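Local coordinates for protein cytosolic phospholipase A2 delta (Homo sapiens, PDB 5IZ5) that hydrolyses the sn-2 ester bond of glycerophospholipids in a calcium-dependent manner, releasing a fatty acid, with a preference for linoleate, at residues V403-P406 with E407-A410. The protein carries 3 engineered substitutions. Residues are numbered along the deposited sequence; the frame is centred on the assembly and turned at random.
Sequences VFSP and ERLA
Over one face of the Arg408 guanidinium lies the CG1 methyl of Val403, 3.8 Å from NH1, while Ser405 OG meets the group obliquely. NH1 donates to the main-chain carbonyl of Val403, with 2.6 Å between Arg408 NH1 and Val403 O. The donor uses a lone pair of that oxygen in the carbonyl plane, although the oxygen lies tilted out of the guanidinium plane and the bond is far from straight, with an N-H...O angle of 140°. A bend at chi2 (-138°) turns the arginine chain back along the preceding loop, carrying NH1 to this carbonyl. The same oxygen also receives a weak bond from Ser405 N across the inverse gamma turn centred on Phe404.

One residue further on, the start of helix 406-422 illustrates N-capping. Ser405 is the N-cap: with OG held between its own backbone N and carbonyl carbon (chi1 66°), the hydroxyl accepts from Arg408 N at 3.1 Å. Regular helical bonding then takes over, Leu409 N reaching Ser405 O at 2.9 Å and Ala410 N reaching Pro406 O. Leu409 also sends CD2 to within 4.1 Å of Phe404 CB, and both side chains continue onto Leu589 of helix 588-593.

The guanidinium has a second hold, since NH2 bonds Gly442 O just beyond helix 428-441. A leucine in place of Arg408 would probably leave the carbonyls of Val403 and Gly442 without these donors and remove the polar link that Arg408 makes between the loop and Gly442. Within the catalytic domain but away from its annotated sites, the chemistry thus divides the work: a serine hydroxyl satisfies a first-turn N-H, whereas a cationic side chain bridges two backbone carbonyls, joining the helix start to the loop before it and to adjacent structure.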
# COMPACT_ATOMS: atom_id res chain seq x y z
N VAL B 403 29.24 2.95 13.62
CA VAL B 403 27.86 2.93 14.12
C VAL B 403 27.42 1.48 14.38
O VAL B 403 26.66 1.21 15.32
CB VAL B 403 26.87 3.64 13.14
CG1 VAL B 403 25.43 3.31 13.48
CG2 VAL B 403 27.03 5.15 13.18
N PHE B 404 27.93 0.55 13.58
CA PHE B 404 27.66 -0.88 13.73
C PHE B 404 28.59 -1.54 14.75
O PHE B 404 29.32 -2.48 14.46
CB PHE B 404 27.69 -1.56 12.37
CG PHE B 404 26.78 -0.89 11.37
CD1 PHE B 404 25.45 -0.71 11.68
CD2 PHE B 404 27.26 -0.41 10.16
CE1 PHE B 404 24.58 -0.08 10.80
CE2 PHE B 404 26.40 0.22 9.27
CZ PHE B 404 25.06 0.39 9.59
N SER B 405 28.52 -1.00 15.96
CA SER B 405 29.19 -1.55 17.13
C SER B 405 28.61 -2.92 17.49
O SER B 405 27.49 -3.25 17.09
CB SER B 405 28.98 -0.59 18.31
OG SER B 405 27.60 -0.55 18.68
N PRO B 406 29.37 -3.72 18.26
CA PRO B 406 28.84 -4.98 18.77
C PRO B 406 27.55 -4.83 19.58
O PRO B 406 26.65 -5.65 19.43
CB PRO B 406 29.97 -5.51 19.66
CG PRO B 406 31.21 -4.93 19.05
CD PRO B 406 30.80 -3.56 18.59
N GLU B 407 27.46 -3.80 20.42
CA GLU B 407 26.22 -3.53 21.18
C GLU B 407 25.04 -3.31 20.24
O GLU B 407 23.95 -3.85 20.44
CB GLU B 407 26.40 -2.31 22.10
CG GLU B 407 25.19 -1.95 22.99
CD GLU B 407 25.26 -2.55 24.39
OE1 GLU B 407 26.17 -2.18 25.14
OE2 GLU B 407 24.40 -3.39 24.75
N ARG B 408 25.27 -2.52 19.20
CA ARG B 408 24.23 -2.19 18.23
C ARG B 408 23.79 -3.42 17.43
O ARG B 408 22.59 -3.68 17.27
CB ARG B 408 24.70 -1.05 17.34
CG ARG B 408 24.34 0.31 17.91
CD ARG B 408 23.83 1.32 16.90
NE ARG B 408 23.81 2.69 17.43
CZ ARG B 408 24.90 3.45 17.54
NH1 ARG B 408 26.09 2.98 17.16
NH2 ARG B 408 24.81 4.68 18.04
N LEU B 409 24.75 -4.20 16.95
CA LEU B 409 24.45 -5.41 16.19
C LEU B 409 23.68 -6.43 17.04
O LEU B 409 22.71 -7.04 16.57
CB LEU B 409 25.74 -6.00 15.64
CG LEU B 409 26.42 -5.14 14.56
CD1 LEU B 409 27.79 -5.72 14.25
CD2 LEU B 409 25.60 -5.00 13.28
N ALA B 410 24.09 -6.58 18.30
CA ALA B 410 23.39 -7.43 19.26
C ALA B 410 21.94 -6.96 19.47
O ALA B 410 21.02 -7.78 19.52
CB ALA B 410 24.13 -7.45 20.59